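Local coordinates for protein Cas6b (Methanococcus maripaludis, PDB 4Z7K) that processes CRISPR RNA without a stem-loop, as a Cas6-family endoribonuclease that probably cleaves the precursor into shorter guide RNAs, at residues M1-M6 with D104-T109; M6-P11 with R78-K83; I112-F117 with E191-F196. All blocks are in the same frame, centred on the assembly; numbering follows the deposited sequence.

Interaction 1: M1-M6 with D104-T109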
loop_
_atom_site.group_PDB
_atom_site.type_symbol
_atom_site.label_atom_id
_atom_site.label_comp_id
_atom_site.label_asym_id
_atom_site.label_seq_id
_atom_site.Cartn_x
_atom_site.Cartn_y
_atom_site.Cartn_z
ATOM N N MET B 1 -6.955 5.335 -32.679
ATOM C CA MET B 1 -8.056 6.048 -32.034
ATOM C C MET B 1 -7.839 7.558 -32.110
ATOM O O MET B 1 -6.700 8.019 -32.201
ATOM C CB MET B 1 -8.195 5.605 -30.564
ATOM C CG MET B 1 -9.108 6.497 -29.701
ATOM S SD MET B 1 -9.487 5.883 -28.040
ATOM C CE MET B 1 -10.315 4.340 -28.416
ATOM N N ASP B 2 -8.928 8.326 -32.128
ATOM C CA ASP B 2 -8.830 9.777 -31.982
ATOM C C ASP B 2 -9.479 10.202 -30.665
ATOM O O ASP B 2 -10.644 9.909 -30.407
ATOM C CB ASP B 2 -9.476 10.506 -33.162
ATOM C CG ASP B 2 -8.684 10.355 -34.450
ATOM O OD1 ASP B 2 -7.876 9.405 -34.555
ATOM O OD2 ASP B 2 -8.866 11.197 -35.357
ATOM N N LEU B 3 -8.703 10.900 -29.841
ATOM C CA LEU B 3 -9.160 11.344 -28.527
ATOM C C LEU B 3 -9.389 12.844 -28.501
ATOM O O LEU B 3 -8.510 13.613 -28.875
ATOM C CB LEU B 3 -8.149 10.955 -27.456
ATOM C CG LEU B 3 -8.529 11.212 -26.007
ATOM C CD1 LEU B 3 -9.729 10.415 -25.611
ATOM C CD2 LEU B 3 -7.345 10.822 -25.174
ATOM N N GLU B 4 -10.560 13.236 -28.012
ATOM C CA GLU B 4 -10.977 14.624 -27.930
ATOM C C GLU B 4 -10.562 15.188 -26.572
ATOM O O GLU B 4 -10.813 14.568 -25.540
ATOM C CB GLU B 4 -12.494 14.702 -28.166
ATOM C CG GLU B 4 -13.134 16.053 -27.994
ATOM C CD GLU B 4 -14.593 16.055 -28.422
ATOM O OE1 GLU B 4 -15.309 15.110 -28.022
ATOM O OE2 GLU B 4 -15.032 17.017 -29.100
ATOM N N TYR B 5 -9.884 16.333 -26.567
ATOM C CA TYR B 5 -9.374 16.880 -25.314
ATOM C C TYR B 5 -9.551 18.371 -25.178
ATOM O O TYR B 5 -9.802 19.065 -26.164
ATOM C CB TYR B 5 -7.870 16.545 -25.155
ATOM C CG TYR B 5 -6.876 17.261 -26.102
ATOM C CD1 TYR B 5 -6.487 18.591 -25.892
ATOM C CD2 TYR B 5 -6.278 16.577 -27.168
ATOM C CE1 TYR B 5 -5.566 19.229 -26.744
ATOM C CE2 TYR B 5 -5.359 17.205 -28.023
ATOM C CZ TYR B 5 -5.004 18.525 -27.807
ATOM O OH TYR B 5 -4.095 19.132 -28.660
ATOM N N MET B 6 -9.419 18.849 -23.939
ATOM C CA MET B 6 -9.425 20.283 -23.658
ATOM C C MET B 6 -8.589 20.597 -22.397
ATOM O O MET B 6 -8.917 20.123 -21.296
ATOM C CB MET B 6 -10.864 20.794 -23.505
ATOM C CG MET B 6 -10.974 22.311 -23.311
ATOM S SD MET B 6 -12.641 22.991 -23.580
ATOM C CE MET B 6 -13.379 22.720 -21.974
ATOM N N ASP B 104 -6.211 14.747 -30.916
ATOM C CA ASP B 104 -5.050 14.192 -31.630
ATOM C C ASP B 104 -4.815 12.707 -31.227
ATOM O O ASP B 104 -5.447 12.197 -30.287
ATOM C CB ASP B 104 -3.779 15.063 -31.431
ATOM C CG ASP B 104 -3.821 16.414 -32.241
ATOM O OD1 ASP B 104 -4.860 16.754 -32.852
ATOM O OD2 ASP B 104 -2.781 17.114 -32.320
ATOM N N HIS B 105 -3.955 12.009 -31.982
ATOM C CA HIS B 105 -3.890 10.531 -32.008
ATOM C C HIS B 105 -3.619 9.921 -30.648
ATOM O O HIS B 105 -2.826 10.425 -29.872
ATOM C CB HIS B 105 -2.787 10.063 -33.008
ATOM C CG HIS B 105 -2.761 8.577 -33.294
ATOM N ND1 HIS B 105 -1.965 8.026 -34.280
ATOM C CD2 HIS B 105 -3.432 7.535 -32.742
ATOM C CE1 HIS B 105 -2.144 6.717 -34.319
ATOM N NE2 HIS B 105 -3.029 6.392 -33.395
ATOM N N PHE B 106 -4.285 8.806 -30.386
ATOM C CA PHE B 106 -4.042 7.981 -29.209
ATOM C C PHE B 106 -4.031 6.508 -29.619
ATOM O O PHE B 106 -5.018 6.009 -30.157
ATOM C CB PHE B 106 -5.116 8.235 -28.148
ATOM C CG PHE B 106 -5.042 7.324 -26.956
ATOM C CD1 PHE B 106 -4.468 7.757 -25.781
ATOM C CD2 PHE B 106 -5.575 6.056 -26.995
ATOM C CE1 PHE B 106 -4.418 6.939 -24.668
ATOM C CE2 PHE B 106 -5.516 5.231 -25.893
ATOM C CZ PHE B 106 -4.939 5.676 -24.724
ATOM N N GLY B 107 -2.938 5.798 -29.368
ATOM C CA GLY B 107 -2.871 4.423 -29.827
ATOM C C GLY B 107 -1.479 3.933 -30.129
ATOM O O GLY B 107 -0.537 4.719 -30.129
ATOM N N THR B 108 -1.336 2.633 -30.368
ATOM C CA THR B 108 -0.012 2.090 -30.618
ATOM C C THR B 108 0.517 2.519 -31.978
ATOM O O THR B 108 -0.197 2.547 -32.978
ATOM C CB THR B 108 0.005 0.569 -30.535
ATOM O OG1 THR B 108 -0.811 0.036 -31.578
ATOM C CG2 THR B 108 -0.551 0.122 -29.221
ATOM N N THR B 109 1.794 2.861 -31.982
ATOM C CA THR B 109 2.500 3.305 -33.164
ATOM C C THR B 109 3.700 2.407 -33.439
ATOM O O THR B 109 4.313 1.874 -32.512
ATOM C CB THR B 109 2.960 4.751 -32.995
ATOM O OG1 THR B 109 3.839 4.836 -31.860
ATOM C CG2 THR B 109 1.751 5.643 -32.740
#
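Met1 O accepts a hydrogen bond from the backbone N of Phe106 at 3.1 Å, with an almost straight N-H...O angle of 172°. The donor stands well above the carbonyl plane, and the C=O...N angle is 140°. Going the other way, Met1 N gives only a weak bond to Phe106 O. One residue on, Asp2 faces His105 as an antiparallel non-hydrogen-bonded pair, and the imidazole CD2 of His105 comes close to Met1 O.

The side chains of Met1 and Phe106 run side by side in the same direction. CG of Met1 is anti to the backbone N (chi1 167°); further out, SD lies 5.0 Å from the centroid of the Phe106 ring, an oblique Met-aromatic contact. CB of Leu3 meets CB of Phe106 at 4.1 Å, while the Tyr5 ring passes Asp104 by CE2. Phe106 also packs on Met155 and Ser156 of helix 137-158, placing this end of strand 98-109, an edge strand of the N-terminal sheet, against the C-terminal half. The chemistry is mixed: one sound and one weak backbone bond join Met1 to Phe106, and Met1 and Leu3 add apolar contact at the same residue.

Interaction 2: M6-P11 with R78-K83; sequences MHISYP and RIFFEK
The Phe80 ring takes CD1 of Ile8 at its edge, near the ring plane, with 4.1 Å from that methyl to CD2 of Phe80. Met6 brings CE to the neighbouring rim atom CE2 of Phe80 from an oblique direction, at 4.2 Å. Phe81 CE2 also sits at the Phe80 edge, and in return CD1 of Phe80 stands over the centre of one Phe81 face, 3.6 Å above it. The Tyr10 ring meets Ile79 O at its hydroxyl edge, close to the ring plane.

Both Met6 and Ile8 cross the Phe80 side chain at about a right angle. In Phe80, chi1 of 35° sets CG between the backbone N and the carbonyl carbon; the CD2/CE2 side of the ring faces the two methyls and the CD1 side faces Phe81. CD1 of Ile8 also reaches CG2 of Ile79, at 4.4 Å.

The polar bond is Tyr10 OH to Ile79 O, 2.9 Å long, with the hydroxyl above the carbonyl plane rather than in it and a C=O...O angle of 142°. The same OH lies 3.7 Å from CG2 of Ile79 and 3.7 Å from CB of Glu82, so one bonded hydroxyl sits among carbons. The Glu82 carboxylate leads away from Tyr10 and bonds through OE2 to Tyr26 OH.

Residues 78-83 form the irregular link after helix 67-76. Ile79 rests on Phe73 and Leu74 of that helix, Leu74 also touches Met6 and Ile8, and Val99 of strand 98-109 meets Met6, Ile8 and Phe80. The link thus packs on the helix 67-76 side of the four-stranded antiparallel N-terminal sheet, whose 2-3-1-4 order is consistent with a ferredoxin-like RAMP domain.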
loop_
_atom_site.group_PDB
_atom_site.type_symbol
_atom_site.label_atom_id
_atom_site.label_comp_id
_atom_site.label_asym_id
_atom_site.label_seq_id
_atom_site.Cartn_x
_atom_site.Cartn_y
_atom_site.Cartn_z
ATOM N N MET B 6 -9.419 18.849 -23.939
ATOM C CA MET B 6 -9.425 20.283 -23.658
ATOM C C MET B 6 -8.589 20.597 -22.397
ATOM O O MET B 6 -8.917 20.123 -21.296
ATOM C CB MET B 6 -10.864 20.794 -23.505
ATOM C CG MET B 6 -10.974 22.311 -23.311
ATOM S SD MET B 6 -12.641 22.991 -23.580
ATOM C CE MET B 6 -13.379 22.720 -21.974
ATOM N N HIS B 7 -7.537 21.415 -22.574
ATOM C CA HIS B 7 -6.733 21.966 -21.469
ATOM C C HIS B 7 -7.284 23.308 -21.037
ATOM O O HIS B 7 -7.648 24.131 -21.880
ATOM C CB HIS B 7 -5.255 22.181 -21.838
ATOM C CG HIS B 7 -4.643 21.099 -22.674
ATOM N ND1 HIS B 7 -5.229 19.868 -22.868
ATOM C CD2 HIS B 7 -3.480 21.079 -23.369
ATOM C CE1 HIS B 7 -4.448 19.131 -23.640
ATOM N NE2 HIS B 7 -3.386 19.844 -23.965
ATOM N N ILE B 8 -7.296 23.544 -19.730
ATOM C CA ILE B 8 -7.627 24.857 -19.179
ATOM C C ILE B 8 -6.539 25.379 -18.258
ATOM O O ILE B 8 -6.206 24.737 -17.267
ATOM C CB ILE B 8 -8.951 24.799 -18.402
ATOM C CG1 ILE B 8 -10.131 24.841 -19.370
ATOM C CG2 ILE B 8 -9.046 25.938 -17.414
ATOM C CD1 ILE B 8 -11.439 24.483 -18.720
ATOM N N SER B 9 -6.006 26.556 -18.548
ATOM C CA SER B 9 -4.883 27.037 -17.769
ATOM C C SER B 9 -5.127 28.451 -17.260
ATOM O O SER B 9 -5.690 29.271 -17.982
ATOM C CB SER B 9 -3.608 26.987 -18.617
ATOM O OG SER B 9 -2.437 26.901 -17.808
ATOM N N TYR B 10 -4.695 28.745 -16.033
ATOM C CA TYR B 10 -4.854 30.086 -15.465
ATOM C C TYR B 10 -3.458 30.656 -15.233
ATOM O O TYR B 10 -2.925 30.503 -14.139
ATOM C CB TYR B 10 -5.637 30.079 -14.132
ATOM C CG TYR B 10 -7.016 29.447 -14.150
ATOM C CD1 TYR B 10 -7.827 29.527 -15.266
ATOM C CD2 TYR B 10 -7.515 28.784 -13.030
ATOM C CE1 TYR B 10 -9.093 28.946 -15.280
ATOM C CE2 TYR B 10 -8.782 28.194 -13.034
ATOM C CZ TYR B 10 -9.566 28.284 -14.163
ATOM O OH TYR B 10 -10.826 27.719 -14.196
ATOM N N PRO B 11 -2.874 31.341 -16.242
ATOM C CA PRO B 11 -1.450 31.696 -16.183
ATOM C C PRO B 11 -1.076 32.702 -15.109
ATOM O O PRO B 11 0.052 32.651 -14.661
ATOM C CB PRO B 11 -1.172 32.284 -17.569
ATOM C CG PRO B 11 -2.278 31.835 -18.418
ATOM C CD PRO B 11 -3.469 31.753 -17.518
ATOM N N ARG B 78 -19.528 26.140 -16.745
ATOM C CA ARG B 78 -18.575 27.046 -17.361
ATOM C C ARG B 78 -17.420 27.305 -16.433
ATOM O O ARG B 78 -17.430 28.262 -15.665
ATOM C CB ARG B 78 -19.278 28.343 -17.774
ATOM C CG ARG B 78 -20.793 28.183 -17.789
ATOM C CD ARG B 78 -21.562 29.399 -18.278
ATOM N NE ARG B 78 -22.877 28.973 -18.767
ATOM C CZ ARG B 78 -23.628 29.642 -19.641
ATOM N NH1 ARG B 78 -23.200 30.795 -20.138
ATOM N NH2 ARG B 78 -24.816 29.167 -20.005
ATOM N N ILE B 79 -16.504 26.345 -16.405
ATOM C CA ILE B 79 -15.252 26.410 -15.638
ATOM C C ILE B 79 -14.222 27.423 -16.221
ATOM O O ILE B 79 -13.418 28.017 -15.485
ATOM C CB ILE B 79 -14.655 25.010 -15.518
ATOM C CG1 ILE B 79 -15.664 24.134 -14.788
ATOM C CG2 ILE B 79 -13.342 25.035 -14.741
ATOM C CD1 ILE B 79 -15.457 22.689 -15.007
ATOM N N PHE B 80 -14.199 27.600 -17.540
ATOM C CA PHE B 80 -13.173 28.467 -18.096
ATOM C C PHE B 80 -13.513 29.939 -17.826
ATOM O O PHE B 80 -12.617 30.785 -17.802
ATOM C CB PHE B 80 -12.946 28.203 -19.578
ATOM C CG PHE B 80 -14.166 27.826 -20.336
ATOM C CD1 PHE B 80 -14.896 28.777 -21.013
ATOM C CD2 PHE B 80 -14.540 26.499 -20.438
ATOM C CE1 PHE B 80 -16.014 28.416 -21.741
ATOM C CE2 PHE B 80 -15.648 26.134 -21.157
ATOM C CZ PHE B 80 -16.388 27.092 -21.812
ATOM N N PHE B 81 -14.796 30.261 -17.658
ATOM C CA PHE B 81 -15.127 31.557 -17.076
ATOM C C PHE B 81 -15.345 31.349 -15.601
ATOM O O PHE B 81 -16.476 31.384 -15.154
ATOM C CB PHE B 81 -16.418 32.131 -17.659
ATOM C CG PHE B 81 -16.506 32.059 -19.142
ATOM C CD1 PHE B 81 -17.568 31.411 -19.750
ATOM C CD2 PHE B 81 -15.531 32.637 -19.936
ATOM C CE1 PHE B 81 -17.662 31.341 -21.127
ATOM C CE2 PHE B 81 -15.615 32.572 -21.315
ATOM C CZ PHE B 81 -16.688 31.923 -21.913
ATOM N N GLU B 82 -14.296 31.207 -14.813
ATOM C CA GLU B 82 -14.538 30.871 -13.422
ATOM C C GLU B 82 -14.170 31.986 -12.495
ATOM O O GLU B 82 -13.179 32.677 -12.704
ATOM C CB GLU B 82 -13.711 29.640 -13.043
ATOM C CG GLU B 82 -13.586 29.284 -11.546
ATOM C CD GLU B 82 -14.762 28.526 -10.947
ATOM O OE1 GLU B 82 -15.669 28.102 -11.703
ATOM O OE2 GLU B 82 -14.751 28.325 -9.709
ATOM N N LYS B 83 -14.996 32.209 -11.492
ATOM C CA LYS B 83 -14.669 33.223 -10.507
ATOM C C LYS B 83 -13.622 32.670 -9.548
ATOM O O LYS B 83 -13.454 31.452 -9.465
ATOM C CB LYS B 83 -15.907 33.728 -9.759
ATOM C CG LYS B 83 -16.939 34.328 -10.691
ATOM C CD LYS B 83 -16.218 35.185 -11.733
ATOM C CE LYS B 83 -17.171 36.042 -12.557
ATOM N NZ LYS B 83 -16.472 36.780 -13.659
#

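Interaction 3: I112-F117 with E191-F196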
loop_
_atom_site.group_PDB
_atom_site.type_symbol
_atom_site.label_atom_id
_atom_site.label_comp_id
_atom_site.label_asym_id
_atom_site.label_seq_id
_atom_site.Cartn_x
_atom_site.Cartn_y
_atom_site.Cartn_z
ATOM N N ILE B 112 8.794 5.100 -32.709
ATOM C CA ILE B 112 9.055 5.202 -31.290
ATOM C C ILE B 112 9.186 6.659 -30.863
ATOM O O ILE B 112 9.917 7.449 -31.481
ATOM C CB ILE B 112 10.277 4.364 -30.913
ATOM C CG1 ILE B 112 9.894 2.895 -31.105
ATOM C CG2 ILE B 112 10.693 4.632 -29.489
ATOM C CD1 ILE B 112 10.568 1.932 -30.191
ATOM N N LEU B 113 8.494 6.977 -29.769
ATOM C CA LEU B 113 8.308 8.350 -29.324
ATOM C C LEU B 113 8.888 8.596 -27.943
ATOM O O LEU B 113 8.847 7.721 -27.076
ATOM C CB LEU B 113 6.821 8.695 -29.314
ATOM C CG LEU B 113 6.043 8.470 -30.606
ATOM C CD1 LEU B 113 4.567 8.212 -30.289
ATOM C CD2 LEU B 113 6.240 9.672 -31.548
ATOM N N LYS B 114 9.388 9.809 -27.730
ATOM C CA LYS B 114 10.040 10.136 -26.471
ATOM C C LYS B 114 9.238 11.110 -25.630
ATOM O O LYS B 114 8.864 12.180 -26.095
ATOM C CB LYS B 114 11.435 10.706 -26.726
ATOM C CG LYS B 114 12.302 10.787 -25.473
ATOM C CD LYS B 114 13.604 11.510 -25.737
ATOM C CE LYS B 114 14.434 11.574 -24.477
ATOM N NZ LYS B 114 15.711 12.293 -24.718
ATOM N N TYR B 115 9.032 10.739 -24.371
ATOM C CA TYR B 115 8.212 11.491 -23.434
ATOM C C TYR B 115 9.036 11.933 -22.238
ATOM O O TYR B 115 10.092 11.363 -21.958
ATOM C CB TYR B 115 7.028 10.631 -22.973
ATOM C CG TYR B 115 6.073 10.256 -24.093
ATOM C CD1 TYR B 115 5.049 11.107 -24.488
ATOM C CD2 TYR B 115 6.237 9.074 -24.797
ATOM C CE1 TYR B 115 4.181 10.756 -25.517
ATOM C CE2 TYR B 115 5.382 8.729 -25.835
ATOM C CZ TYR B 115 4.362 9.571 -26.189
ATOM O OH TYR B 115 3.536 9.214 -27.224
ATOM N N GLN B 116 8.552 12.962 -21.545
ATOM C CA GLN B 116 9.179 13.445 -20.312
ATOM C C GLN B 116 8.154 13.781 -19.223
ATOM O O GLN B 116 7.071 14.290 -19.505
ATOM C CB GLN B 116 10.046 14.673 -20.599
ATOM C CG GLN B 116 10.964 15.033 -19.448
ATOM C CD GLN B 116 11.573 16.398 -19.592
ATOM O OE1 GLN B 116 11.437 17.038 -20.632
ATOM N NE2 GLN B 116 12.251 16.857 -18.545
ATOM N N PHE B 117 8.515 13.475 -17.982
ATOM C CA PHE B 117 7.690 13.716 -16.805
ATOM C C PHE B 117 7.786 15.132 -16.256
ATOM O O PHE B 117 8.857 15.553 -15.825
ATOM C CB PHE B 117 8.083 12.753 -15.690
ATOM C CG PHE B 117 7.554 11.366 -15.856
ATOM C CD1 PHE B 117 8.322 10.278 -15.483
ATOM C CD2 PHE B 117 6.273 11.144 -16.324
ATOM C CE1 PHE B 117 7.834 8.994 -15.607
ATOM C CE2 PHE B 117 5.787 9.853 -16.451
ATOM C CZ PHE B 117 6.570 8.782 -16.086
ATOM N N GLU B 191 12.919 10.424 -18.223
ATOM C CA GLU B 191 12.616 10.340 -19.639
ATOM C C GLU B 191 12.235 8.908 -19.948
ATOM O O GLU B 191 12.717 8.003 -19.273
ATOM C CB GLU B 191 13.862 10.698 -20.451
ATOM C CG GLU B 191 14.738 11.832 -19.896
ATOM C CD GLU B 191 16.156 11.834 -20.501
ATOM O OE1 GLU B 191 16.390 11.134 -21.522
ATOM O OE2 GLU B 191 17.036 12.539 -19.952
ATOM N N PHE B 192 11.377 8.669 -20.936
ATOM C CA PHE B 192 11.179 7.289 -21.383
ATOM C C PHE B 192 10.757 7.242 -22.854
ATOM O O PHE B 192 10.229 8.218 -23.376
ATOM C CB PHE B 192 10.175 6.568 -20.489
ATOM C CG PHE B 192 8.761 7.056 -20.621
ATOM C CD1 PHE B 192 7.936 6.581 -21.630
ATOM C CD2 PHE B 192 8.235 7.941 -19.709
ATOM C CE1 PHE B 192 6.628 7.006 -21.740
ATOM C CE2 PHE B 192 6.919 8.369 -19.816
ATOM C CZ PHE B 192 6.121 7.902 -20.832
ATOM N N TYR B 193 10.986 6.108 -23.515
ATOM C CA TYR B 193 10.701 5.949 -24.950
ATOM C C TYR B 193 9.674 4.845 -25.118
ATOM O O TYR B 193 9.714 3.873 -24.375
ATOM C CB TYR B 193 11.959 5.596 -25.756
ATOM C CG TYR B 193 13.083 6.615 -25.769
ATOM C CD1 TYR B 193 13.274 7.462 -26.857
ATOM C CD2 TYR B 193 13.973 6.704 -24.704
ATOM C CE1 TYR B 193 14.319 8.376 -26.871
ATOM C CE2 TYR B 193 15.008 7.615 -24.701
ATOM C CZ TYR B 193 15.181 8.453 -25.781
ATOM O OH TYR B 193 16.226 9.360 -25.757
ATOM N N ILE B 194 8.752 4.968 -26.068
ATOM C CA ILE B 194 7.760 3.903 -26.232
ATOM C C ILE B 194 7.093 3.919 -27.607
ATOM O O ILE B 194 7.030 4.962 -28.267
ATOM C CB ILE B 194 6.674 3.997 -25.105
ATOM C CG1 ILE B 194 5.844 2.725 -25.011
ATOM C CG2 ILE B 194 5.783 5.210 -25.275
ATOM C CD1 ILE B 194 5.158 2.603 -23.694
ATOM N N ASN B 195 6.625 2.749 -28.044
ATOM C CA ASN B 195 5.894 2.619 -29.297
ATOM C C ASN B 195 4.425 2.849 -29.035
ATOM O O ASN B 195 3.573 2.163 -29.594
ATOM C CB ASN B 195 6.107 1.252 -29.954
ATOM C CG ASN B 195 5.565 0.103 -29.125
ATOM O OD1 ASN B 195 5.653 0.111 -27.906
ATOM N ND2 ASN B 195 5.003 -0.895 -29.794
ATOM N N PHE B 196 4.133 3.745 -28.103
ATOM C CA PHE B 196 2.760 4.159 -27.883
ATOM C C PHE B 196 2.593 5.664 -27.968
ATOM O O PHE B 196 3.531 6.415 -27.698
ATOM C CB PHE B 196 2.258 3.672 -26.543
ATOM C CG PHE B 196 0.771 3.682 -26.442
ATOM C CD1 PHE B 196 0.023 2.719 -27.091
ATOM C CD2 PHE B 196 0.119 4.639 -25.707
ATOM C CE1 PHE B 196 -1.334 2.716 -27.003
ATOM C CE2 PHE B 196 -1.245 4.629 -25.618
ATOM C CZ PHE B 196 -1.970 3.676 -26.266
#
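Tyr115 sets its CB over one face of the Phe192 ring, a CH-pi contact 3.6 Å above the plane and offset toward the rim. The Tyr115 ring is turned only 26° from that of Phe192, but the two are slid apart and barely overlap, with CE1 of Phe192 beside CD2 of Tyr115. At the CE2 rim of Phe192 comes CZ of Phe117, 3.8 Å away; the two side chains cross at about a right angle, the rings stand oblique, and CD2 of Phe192 lies over a face of Phe117. CG2 of Ile194 meets CE2 of Tyr115 at 3.6 Å, on the same side of that ring as Phe192 but farther out, toward the hydroxyl end.

These side chains line one face of an antiparallel ladder in which Leu113 pairs with Ile194 and Tyr115 with Phe192, each through two backbone bonds. The strands are the central pair of a four-stranded sheet ordered 169-177, 186-194, 112-117, 215-217, consistent with the ferredoxin-like fold of RAMP-type domains. Helix 137-158 covers this face, where Leu148 touches both Phe192 and Ile194.

The other face carries Lys114 lying across Tyr193. CG of Lys114, anti to its backbone N (chi1 -167°), makes a CH-pi contact 3.4 Å above the ring, again offset toward the rim, and the chain extends past the phenol. NZ ends near Tyr193 OH, a weak bond of 3.2 Å, and forms a salt bridge of 3.5 Å, also weak, with OE1 of Glu191.

Where the chain turns its corner, Tyr115 OH donates to Phe196 O at 2.8 Å, in the carbonyl plane and on a lone pair, while Ile198 N is bonded to the same hydroxyl. CD1 of Leu113 packs beside that Phe196 carbonyl.

Overall arrangement
From the N terminus, strand 2-9 takes part in two contacts. Its later half and the residues just beyond meet 78-83 in interaction 2, closing a loop that holds the first helix, two further strands of the N-terminal sheet and helix 67-76. Its first residues meet 104-109 in interaction 1, which closes a longer loop with interaction 2 wholly within it; Met6 belongs to both. The chain then passes from strand 98-109 into strand 112-117, and interaction 3 closes a separate C-terminal loop that includes helices 126-133 and 137-158 and strand 169-177. Interactions 1 and 3 touch through Phe106 against Phe196 and a probable Thr109 N to Asn195 O bond, joining the two halves, whereas interaction 2 does not touch interaction 3.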